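Long-range contacts in VP4 protein (Tellina virus 1, PDB 3P06), which probably acts as the serine protease that cleaves the birnavirus polyprotein into its final products, here caught as an intramolecular acyl-enzyme: residues 6-14 with 113-124; 131-142 with 155-166. One frame throughout, in Å; residues are numbered along the deposited sequence.

Contact 1: residues 6-14 with 113-124; sequences SAVGVLLPV and LESQQTPFLMVT. With URE (urea), chain G; SO4 (sulfate ion), chain B.
Selenomethionine M122 folds against L11 and P13 on one side of the two chains, while V10 meets V123 on another. The M122 chain leaves its backbone with CG beside the backbone N (chi1 -63°) and bends at its last torsion, which carries M122 CE to 3.4 Å from the ring N of P13; the M122 and P13 side chains run antiparallel past one another, and M122 CG lies against L11 CB. V10 uses both its branches: CG1 touches CG2 of V123 at 3.8 Å, and CG2 reaches CD2 of L113 and, crossing at about a right angle, CD of P119. Farther along, CG2 of V8 presses on the backbone O of Q116 at 3.3 Å.

Two direct hydrogen bonds link the segments. V123 N donates to L11 O over 2.8 Å, and G9 N donates to T118 OG1 over 3.1 Å with an N-H...O angle of 158°. Water supplies further links. One molecule accepts from T118 OG1 and donates to A7 O; another accepts from L11 N at 2.8 Å and donates to both P119 O and L121 O, so three backbone polar atoms share it.

Beyond this shell, strand 21-31 takes the other backbone edge of 6-14 through K31, A29, F27 and G25. Helix 104-111 packs on V10, L12 and V123, and helix 166-173 covers P119, L121 and V123. W178 NE1 bonds to T118 O near the bound urea, whose pocket includes Q117, T118 and P119. The arrangement joins strand 9-18 of the large mixed sheet to edge strand 122-123 of the parallel sheet, within the peptidase S50 fold, and runs from the urea pocket toward the predicted catalytic centre.

Contact 2: residues 131-142 with 155-166; sequences NLSPNLLAVQKQ and ANSDRALKVVTL. With SO4 (sulfate ion), chain B.
V139 CG2 sits 3.2 Å over one face of the R159 guanidinium, displaced from its centre toward the edge. The amide of Q142 uses its N-H edge instead: NE2 donates to R159 O at 3.1 Å, in the carbonyl plane and on a lone pair, at an N-H...O angle of 162°. The amide of N156 behaves differently. Its ND2 reaches L132 O at 3.1 Å from above the carbonyl plane, 55° out of it, and bonds weakly to S133 O; chi1 of -175°, with CG anti to the backbone N, turns the group toward 131-142.

L132 fills the apolar part, its CD2 meeting V163 CG2 at 3.8 Å and its CD1 meeting CD2 of L166, while L132 N donates to V164 O at 2.9 Å. CB of A138 rests on CB of A155. Within 131-142, N135 OD1 accepts from A138 N in an Asx motif, on a lone pair in the carbonyl plane.

The sulfate, probably from the crystallisation liquor, accepts from K141 NZ at 2.6 Å. The backbone N-H groups of L136 and L137, at the start of the helix, together with K141, the predicted catalytic lysine, hold the anion.

How the contacts relate
Contacts 1 and 2 meet through T124 and K141, although their centres are about 16 Å apart. T124 OG1 of contact 1 is 2.9 Å from K141 NZ of contact 2, a probable hydrogen bond, and T124 CG2 packs 3.6 Å from A155 CB. P13 CG also rests against K141 CB, at 3.7 Å. Both contacts border the sulfate and reach the same parallel sheet. The side chains of T124 and S102, the predicted nucleophile, have their nearest atoms about 4 Å apart. Q117, T118 and P119 of contact 1 line part of the urea pocket, where K176 N hydrogen-bonds the ligand; the nearest atoms of urea and the V163 side chain of contact 2 are about 14 Å apart.

Contact 1: residues 6-14 with 113-124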
loop_
_atom_site.group_PDB
_atom_site.type_symbol
_atom_site.label_atom_id
_atom_site.label_comp_id
_atom_site.label_asym_id
_atom_site.label_seq_id
_atom_site.Cartn_x
_atom_site.Cartn_y
_atom_site.Cartn_z
ATOM N N SER A 6 7.912 -13.380 5.789
ATOM C CA SER A 6 8.596 -12.372 6.607
ATOM C C SER A 6 8.750 -11.186 5.717
ATOM O O SER A 6 9.256 -11.328 4.640
ATOM C CB SER A 6 10.043 -12.802 6.908
ATOM O OG SER A 6 9.990 -13.879 7.771
ATOM N N ALA A 7 8.395 -10.011 6.147
ATOM C CA ALA A 7 8.370 -8.877 5.220
ATOM C C ALA A 7 8.203 -7.660 6.032
ATOM O O ALA A 7 7.534 -7.662 7.080
ATOM C CB ALA A 7 7.142 -8.978 4.280
ATOM N N VAL A 8 8.760 -6.597 5.509
ATOM C CA VAL A 8 8.609 -5.302 6.128
ATOM C C VAL A 8 8.169 -4.352 5.003
ATOM O O VAL A 8 8.646 -4.473 3.879
ATOM C CB VAL A 8 9.947 -4.907 6.817
ATOM C CG1 VAL A 8 10.021 -3.414 7.130
ATOM C CG2 VAL A 8 10.106 -5.748 8.130
ATOM N N GLY A 9 7.240 -3.461 5.302
ATOM C CA GLY A 9 6.799 -2.486 4.329
ATOM C C GLY A 9 5.738 -1.596 4.926
ATOM O O GLY A 9 5.684 -1.427 6.152
ATOM N N VAL A 10 4.880 -1.018 4.074
ATOM C CA VAL A 10 3.879 -0.097 4.579
ATOM C C VAL A 10 2.504 -0.451 3.971
ATOM O O VAL A 10 2.383 -0.622 2.728
ATOM C CB VAL A 10 4.284 1.406 4.285
ATOM C CG1 VAL A 10 3.129 2.367 4.641
ATOM C CG2 VAL A 10 5.571 1.782 5.078
ATOM N N LEU A 11 1.513 -0.591 4.855
ATOM C CA LEU A 11 0.198 -1.015 4.464
ATOM C C LEU A 11 -0.556 0.126 3.730
ATOM O O LEU A 11 -0.405 1.280 4.056
ATOM C CB LEU A 11 -0.610 -1.361 5.717
ATOM C CG LEU A 11 -0.234 -2.768 6.240
ATOM C CD1 LEU A 11 -0.865 -2.922 7.586
ATOM C CD2 LEU A 11 -0.714 -3.828 5.278
ATOM N N LEU A 12 -1.397 -0.229 2.785
ATOM C CA LEU A 12 -2.226 0.776 2.113
ATOM C C LEU A 12 -3.621 0.169 1.891
ATOM O O LEU A 12 -3.752 -0.986 1.499
ATOM C CB LEU A 12 -1.592 1.246 0.761
ATOM C CG LEU A 12 -1.420 0.132 -0.279
ATOM C CD1 LEU A 12 -2.327 0.432 -1.476
ATOM C CD2 LEU A 12 0.067 -0.014 -0.796
ATOM N N PRO A 13 -4.659 0.963 2.120
ATOM C CA PRO A 13 -6.029 0.489 1.896
ATOM C C PRO A 13 -6.427 0.500 0.415
ATOM O O PRO A 13 -5.959 1.345 -0.341
ATOM C CB PRO A 13 -6.888 1.494 2.718
ATOM C CG PRO A 13 -6.147 2.769 2.608
ATOM C CD PRO A 13 -4.634 2.350 2.642
ATOM N N VAL A 14 -7.245 -0.465 0.005
ATOM C CA VAL A 14 -7.830 -0.468 -1.330
ATOM C C VAL A 14 -9.318 -0.701 -1.232
ATOM O O VAL A 14 -9.804 -1.274 -0.266
ATOM C CB VAL A 14 -7.200 -1.560 -2.289
ATOM C CG1 VAL A 14 -5.748 -1.282 -2.446
ATOM C CG2 VAL A 14 -7.481 -3.051 -1.730
ATOM N N LEU A 113 11.934 3.438 4.865
ATOM C CA LEU A 113 11.729 2.834 6.171
ATOM C C LEU A 113 13.008 2.161 6.629
ATOM O O LEU A 113 13.548 1.270 5.950
ATOM C CB LEU A 113 10.628 1.799 6.090
ATOM C CG LEU A 113 10.016 1.191 7.342
ATOM C CD1 LEU A 113 9.514 2.279 8.260
ATOM C CD2 LEU A 113 8.885 0.289 6.918
ATOM N N GLU A 114 13.530 2.602 7.758
ATOM C CA GLU A 114 14.806 2.035 8.214
ATOM C C GLU A 114 14.646 1.158 9.438
ATOM O O GLU A 114 15.625 0.595 9.922
ATOM C CB GLU A 114 15.841 3.158 8.467
ATOM C CG GLU A 114 16.006 4.098 7.268
ATOM C CD GLU A 114 16.824 3.479 6.129
ATOM O OE1 GLU A 114 16.718 3.971 4.980
ATOM O OE2 GLU A 114 17.600 2.523 6.383
ATOM N N SER A 115 13.407 0.995 9.907
ATOM C CA SER A 115 13.175 0.402 11.231
ATOM C C SER A 115 13.204 -1.111 11.273
ATOM O O SER A 115 13.486 -1.683 12.343
ATOM C CB SER A 115 11.895 0.915 11.864
ATOM O OG SER A 115 10.781 0.592 11.052
ATOM N N GLN A 116 12.931 -1.784 10.155
ATOM C CA GLN A 116 12.942 -3.267 10.212
ATOM C C GLN A 116 11.614 -3.804 10.787
ATOM O O GLN A 116 11.439 -5.011 11.015
ATOM C CB GLN A 116 14.127 -3.703 11.085
ATOM C CG GLN A 116 14.250 -5.182 11.386
ATOM C CD GLN A 116 14.925 -5.906 10.237
ATOM O OE1 GLN A 116 16.141 -5.790 10.047
ATOM N NE2 GLN A 116 14.133 -6.634 9.442
ATOM N N GLN A 117 10.681 -2.891 11.051
ATOM C CA GLN A 117 9.323 -3.273 11.423
ATOM C C GLN A 117 8.344 -2.453 10.588
ATOM O O GLN A 117 8.528 -1.245 10.370
ATOM C CB GLN A 117 9.054 -3.006 12.909
ATOM C CG GLN A 117 9.865 -3.784 13.888
ATOM C CD GLN A 117 9.038 -4.087 15.111
ATOM O OE1 GLN A 117 8.136 -3.321 15.461
ATOM N NE2 GLN A 117 9.301 -5.233 15.742
ATOM N N THR A 118 7.285 -3.080 10.149
ATOM C CA THR A 118 6.179 -2.360 9.460
ATOM C C THR A 118 5.492 -1.500 10.519
ATOM O O THR A 118 5.250 -2.000 11.635
ATOM C CB THR A 118 5.186 -3.428 8.972
ATOM O OG1 THR A 118 5.848 -4.248 7.998
ATOM C CG2 THR A 118 3.904 -2.840 8.417
ATOM N N PRO A 119 5.199 -0.208 10.216
ATOM C CA PRO A 119 4.511 0.650 11.177
ATOM C C PRO A 119 3.032 0.225 11.345
ATOM O O PRO A 119 2.410 -0.307 10.408
ATOM C CB PRO A 119 4.549 2.066 10.505
ATOM C CG PRO A 119 4.719 1.832 9.112
ATOM C CD PRO A 119 5.563 0.531 8.982
ATOM N N PHE A 120 2.473 0.485 12.512
ATOM C CA PHE A 120 1.083 0.158 12.727
ATOM C C PHE A 120 0.289 1.361 12.261
ATOM O O PHE A 120 -0.192 2.142 13.082
ATOM C CB PHE A 120 0.865 -0.130 14.194
ATOM C CG PHE A 120 -0.518 -0.571 14.531
ATOM C CD1 PHE A 120 -1.024 -1.749 14.027
ATOM C CD2 PHE A 120 -1.322 0.201 15.401
ATOM C CE1 PHE A 120 -2.341 -2.157 14.335
ATOM C CE2 PHE A 120 -2.658 -0.227 15.698
ATOM C CZ PHE A 120 -3.123 -1.403 15.192
ATOM N N LEU A 121 0.178 1.512 10.941
ATOM C CA LEU A 121 -0.430 2.670 10.380
ATOM C C LEU A 121 -0.588 2.395 8.901
ATOM O O LEU A 121 0.343 1.898 8.258
ATOM C CB LEU A 121 0.498 3.870 10.560
ATOM C CG LEU A 121 -0.040 5.234 10.095
ATOM C CD1 LEU A 121 -1.069 5.750 11.033
ATOM C CD2 LEU A 121 1.058 6.288 9.919
HETATM N N MSE A 122 -1.729 2.717 8.334
HETATM C CA MSE A 122 -1.909 2.500 6.903
HETATM C C MSE A 122 -1.694 3.846 6.243
HETATM O O MSE A 122 -1.915 4.909 6.877
HETATM C CB MSE A 122 -3.329 2.017 6.609
HETATM C CG MSE A 122 -3.614 0.654 7.276
HETATM SE SE MSE A 122 -5.398 0.055 6.612
HETATM C CE MSE A 122 -4.661 -0.838 5.048
ATOM N N VAL A 123 -1.295 3.824 4.981
ATOM C CA VAL A 123 -1.029 5.098 4.327
ATOM C C VAL A 123 -1.704 5.158 2.949
ATOM O O VAL A 123 -1.649 4.194 2.218
ATOM C CB VAL A 123 0.516 5.286 4.225
ATOM C CG1 VAL A 123 0.864 6.485 3.332
ATOM C CG2 VAL A 123 1.162 5.429 5.677
ATOM N N THR A 124 -2.345 6.254 2.580
ATOM C CA THR A 124 -2.929 6.335 1.222
ATOM C C THR A 124 -2.554 7.673 0.584
ATOM O O THR A 124 -2.565 8.719 1.266
ATOM C CB THR A 124 -4.537 6.135 1.224
ATOM O OG1 THR A 124 -5.048 5.986 -0.119
ATOM C CG2 THR A 124 -5.245 7.320 1.822
HETATM C C URE G . 7.402 0.987 14.385
HETATM O O URE G . 7.063 2.019 13.795
HETATM N N1 URE G . 8.619 0.912 14.914
HETATM N N2 URE G . 6.609 -0.094 14.512
HETATM S S SO4 B . -6.897 8.444 -1.999
HETATM O O1 SO4 B . -5.513 8.686 -1.676
HETATM O O2 SO4 B . -7.635 8.354 -0.739
HETATM O O3 SO4 B . -7.354 9.578 -2.774
HETATM O O4 SO4 B . -7.168 7.288 -2.815
HETATM O O HOH W 1 5.057 -6.604 7.844
HETATM O O HOH W 2 2.005 0.075 7.548
HETATM O O HOH W 3 -4.787 3.519 -0.932
#

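Contact 2: residues 131-142 with 155-166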
loop_
_atom_site.group_PDB
_atom_site.type_symbol
_atom_site.label_atom_id
_atom_site.label_comp_id
_atom_site.label_asym_id
_atom_site.label_seq_id
_atom_site.Cartn_x
_atom_site.Cartn_y
_atom_site.Cartn_z
ATOM N N ASN A 131 5.292 15.712 -2.753
ATOM C CA ASN A 131 4.101 15.986 -1.974
ATOM C C ASN A 131 3.056 14.914 -2.237
ATOM O O ASN A 131 3.010 14.333 -3.317
ATOM C CB ASN A 131 3.487 17.341 -2.360
ATOM C CG ASN A 131 4.176 18.533 -1.708
ATOM O OD1 ASN A 131 4.775 18.445 -0.627
ATOM N ND2 ASN A 131 4.071 19.677 -2.376
ATOM N N LEU A 132 2.199 14.691 -1.251
ATOM C CA LEU A 132 1.017 13.897 -1.456
ATOM C C LEU A 132 0.025 14.766 -2.185
ATOM O O LEU A 132 -0.182 15.910 -1.802
ATOM C CB LEU A 132 0.448 13.467 -0.119
ATOM C CG LEU A 132 1.016 12.153 0.392
ATOM C CD1 LEU A 132 2.445 12.342 0.868
ATOM C CD2 LEU A 132 0.140 11.573 1.525
ATOM N N SER A 133 -0.599 14.227 -3.229
ATOM C CA SER A 133 -1.715 14.906 -3.879
ATOM C C SER A 133 -2.854 15.201 -2.921
ATOM O O SER A 133 -2.961 14.551 -1.888
ATOM C CB SER A 133 -2.262 14.024 -4.985
ATOM O OG SER A 133 -1.327 13.973 -6.021
ATOM N N PRO A 134 -3.761 16.131 -3.280
ATOM C CA PRO A 134 -4.938 16.138 -2.372
ATOM C C PRO A 134 -5.705 14.793 -2.393
ATOM O O PRO A 134 -5.712 14.052 -3.365
ATOM C CB PRO A 134 -5.781 17.309 -2.861
ATOM C CG PRO A 134 -5.103 17.807 -4.118
ATOM C CD PRO A 134 -3.705 17.322 -4.142
ATOM N N ASN A 135 -6.303 14.449 -1.294
ATOM C CA ASN A 135 -6.869 13.146 -1.204
ATOM C C ASN A 135 -8.326 13.115 -1.689
ATOM O O ASN A 135 -9.035 14.102 -1.547
ATOM C CB ASN A 135 -6.836 12.793 0.236
ATOM C CG ASN A 135 -7.570 11.576 0.509
ATOM O OD1 ASN A 135 -8.786 11.614 0.805
ATOM N ND2 ASN A 135 -6.859 10.437 0.386
ATOM N N LEU A 136 -8.769 11.999 -2.264
ATOM C CA LEU A 136 -10.176 11.868 -2.660
ATOM C C LEU A 136 -10.973 10.919 -1.731
ATOM O O LEU A 136 -12.092 11.230 -1.365
ATOM C CB LEU A 136 -10.293 11.395 -4.114
ATOM C CG LEU A 136 -10.073 12.517 -5.162
ATOM C CD1 LEU A 136 -9.886 11.934 -6.556
ATOM C CD2 LEU A 136 -11.239 13.521 -5.168
ATOM N N LEU A 137 -10.379 9.769 -1.378
ATOM C CA LEU A 137 -11.164 8.661 -0.852
ATOM C C LEU A 137 -10.778 8.272 0.542
ATOM O O LEU A 137 -11.056 7.156 0.934
ATOM C CB LEU A 137 -11.032 7.431 -1.770
ATOM C CG LEU A 137 -11.638 7.648 -3.167
ATOM C CD1 LEU A 137 -11.110 6.575 -4.105
ATOM C CD2 LEU A 137 -13.163 7.592 -2.995
ATOM N N ALA A 138 -10.119 9.155 1.295
ATOM C CA ALA A 138 -9.708 8.768 2.678
ATOM C C ALA A 138 -10.907 8.387 3.570
ATOM O O ALA A 138 -10.837 7.452 4.369
ATOM C CB ALA A 138 -8.919 9.867 3.334
ATOM N N VAL A 139 -11.995 9.140 3.455
ATOM C CA VAL A 139 -13.134 8.874 4.286
ATOM C C VAL A 139 -13.712 7.454 4.041
ATOM O O VAL A 139 -13.872 6.733 4.985
ATOM C CB VAL A 139 -14.196 9.955 4.113
ATOM C CG1 VAL A 139 -15.544 9.483 4.662
ATOM C CG2 VAL A 139 -13.699 11.180 4.876
ATOM N N GLN A 140 -13.915 7.071 2.784
ATOM C CA GLN A 140 -14.324 5.715 2.403
ATOM C C GLN A 140 -13.311 4.624 2.827
ATOM O O GLN A 140 -13.744 3.522 3.202
ATOM C CB GLN A 140 -14.577 5.602 0.906
ATOM C CG GLN A 140 -15.647 6.510 0.409
ATOM C CD GLN A 140 -16.986 5.827 0.389
ATOM O OE1 GLN A 140 -17.319 5.020 1.283
ATOM N NE2 GLN A 140 -17.792 6.153 -0.637
ATOM N N LYS A 141 -12.004 4.941 2.789
ATOM C CA LYS A 141 -10.959 3.978 3.234
ATOM C C LYS A 141 -10.965 3.847 4.749
ATOM O O LYS A 141 -10.727 2.760 5.296
ATOM C CB LYS A 141 -9.574 4.273 2.627
ATOM C CG LYS A 141 -9.631 4.042 1.102
ATOM C CD LYS A 141 -8.592 4.818 0.324
ATOM C CE LYS A 141 -8.475 4.167 -1.073
ATOM N NZ LYS A 141 -7.379 4.988 -1.606
ATOM N N GLN A 142 -11.275 4.945 5.429
ATOM C CA GLN A 142 -11.499 4.896 6.864
ATOM C C GLN A 142 -12.666 3.960 7.158
ATOM O O GLN A 142 -12.552 3.059 8.004
ATOM C CB GLN A 142 -11.777 6.312 7.491
ATOM C CG GLN A 142 -10.512 7.202 7.630
ATOM C CD GLN A 142 -9.612 6.806 8.817
ATOM O OE1 GLN A 142 -9.503 5.622 9.173
ATOM N NE2 GLN A 142 -8.937 7.773 9.378
ATOM N N ALA A 155 -3.026 10.252 5.558
ATOM C CA ALA A 155 -3.446 10.681 4.189
ATOM C C ALA A 155 -3.366 12.184 4.178
ATOM O O ALA A 155 -3.294 12.791 5.248
ATOM C CB ALA A 155 -4.953 10.264 3.849
ATOM N N ASN A 156 -3.445 12.787 2.982
ATOM C CA ASN A 156 -3.520 14.233 2.895
ATOM C C ASN A 156 -4.993 14.649 3.063
ATOM O O ASN A 156 -5.658 15.051 2.111
ATOM C CB ASN A 156 -2.947 14.702 1.565
ATOM C CG ASN A 156 -2.886 16.235 1.464
ATOM O OD1 ASN A 156 -3.373 16.947 2.366
ATOM N ND2 ASN A 156 -2.270 16.733 0.400
ATOM N N SER A 157 -5.492 14.525 4.278
ATOM C CA SER A 157 -6.869 14.748 4.560
ATOM C C SER A 157 -7.040 14.965 6.054
ATOM O O SER A 157 -6.433 14.292 6.884
ATOM C CB SER A 157 -7.717 13.550 4.152
ATOM O OG SER A 157 -8.907 13.485 4.929
ATOM N N ASP A 158 -7.928 15.874 6.418
ATOM C CA ASP A 158 -8.022 16.143 7.828
ATOM C C ASP A 158 -8.977 15.095 8.465
ATOM O O ASP A 158 -9.206 15.144 9.632
ATOM C CB ASP A 158 -8.273 17.644 8.143
ATOM C CG ASP A 158 -9.465 18.159 7.440
ATOM O OD1 ASP A 158 -10.278 17.279 7.075
ATOM O OD2 ASP A 158 -9.617 19.376 7.232
ATOM N N ARG A 159 -9.479 14.111 7.715
ATOM C CA ARG A 159 -10.196 13.045 8.406
ATOM C C ARG A 159 -9.301 11.782 8.590
ATOM O O ARG A 159 -9.786 10.689 8.842
ATOM C CB ARG A 159 -11.569 12.768 7.795
ATOM C CG ARG A 159 -12.687 13.803 8.386
ATOM C CD ARG A 159 -14.048 13.365 8.121
ATOM N NE ARG A 159 -14.462 13.752 6.783
ATOM C CZ ARG A 159 -15.708 13.617 6.331
ATOM N NH1 ARG A 159 -16.651 13.075 7.109
ATOM N NH2 ARG A 159 -16.004 13.995 5.094
ATOM N N ALA A 160 -7.989 11.990 8.441
ATOM C CA ALA A 160 -7.000 10.958 8.629
ATOM C C ALA A 160 -5.937 11.524 9.570
ATOM O O ALA A 160 -6.082 12.648 10.097
ATOM C CB ALA A 160 -6.389 10.611 7.284
ATOM N N LEU A 161 -4.855 10.790 9.789
ATOM C CA LEU A 161 -3.684 11.457 10.355
ATOM C C LEU A 161 -3.036 12.243 9.219
ATOM O O LEU A 161 -2.504 11.658 8.259
ATOM C CB LEU A 161 -2.736 10.418 10.913
ATOM C CG LEU A 161 -1.520 10.830 11.740
ATOM C CD1 LEU A 161 -0.798 9.551 12.225
ATOM C CD2 LEU A 161 -0.619 11.710 10.863
ATOM N N LYS A 162 -3.132 13.564 9.270
ATOM C CA LYS A 162 -2.850 14.419 8.092
ATOM C C LYS A 162 -1.363 14.599 7.773
ATOM O O LYS A 162 -0.613 15.064 8.615
ATOM C CB LYS A 162 -3.532 15.793 8.230
ATOM C CG LYS A 162 -3.347 16.658 6.958
ATOM C CD LYS A 162 -4.338 17.840 6.819
ATOM C CE LYS A 162 -4.197 18.424 5.408
ATOM N NZ LYS A 162 -5.116 19.534 5.099
ATOM N N VAL A 163 -0.941 14.251 6.551
ATOM C CA VAL A 163 0.396 14.508 6.091
ATOM C C VAL A 163 0.343 15.091 4.689
ATOM O O VAL A 163 -0.411 14.631 3.839
ATOM C CB VAL A 163 1.336 13.227 6.038
ATOM C CG1 VAL A 163 1.682 12.727 7.435
ATOM C CG2 VAL A 163 0.713 12.092 5.252
ATOM N N VAL A 164 1.201 16.074 4.437
ATOM C CA VAL A 164 1.178 16.751 3.169
ATOM C C VAL A 164 2.450 16.474 2.360
ATOM O O VAL A 164 2.384 16.296 1.152
ATOM C CB VAL A 164 0.917 18.266 3.370
ATOM C CG1 VAL A 164 0.893 18.976 2.014
ATOM C CG2 VAL A 164 -0.443 18.461 4.073
ATOM N N THR A 165 3.598 16.424 3.014
ATOM C CA THR A 165 4.870 16.244 2.302
ATOM C C THR A 165 5.440 14.829 2.565
ATOM O O THR A 165 5.128 14.213 3.558
ATOM C CB THR A 165 5.959 17.315 2.684
ATOM O OG1 THR A 165 6.394 17.075 4.017
ATOM C CG2 THR A 165 5.436 18.781 2.578
ATOM N N LEU A 166 6.271 14.342 1.653
ATOM C CA LEU A 166 6.940 13.049 1.843
ATOM C C LEU A 166 7.797 13.133 3.132
ATOM O O LEU A 166 7.831 12.174 3.919
ATOM C CB LEU A 166 7.810 12.726 0.624
ATOM C CG LEU A 166 7.120 12.137 -0.600
ATOM C CD1 LEU A 166 8.231 11.572 -1.491
ATOM C CD2 LEU A 166 6.131 11.041 -0.173
HETATM S S SO4 B . -6.897 8.444 -1.999
HETATM O O1 SO4 B . -5.513 8.686 -1.676
HETATM O O2 SO4 B . -7.635 8.354 -0.739
HETATM O O3 SO4 B . -7.354 9.578 -2.774
HETATM O O4 SO4 B . -7.168 7.288 -2.815
HETATM O O HOH W 4 -3.601 11.216 0.575
#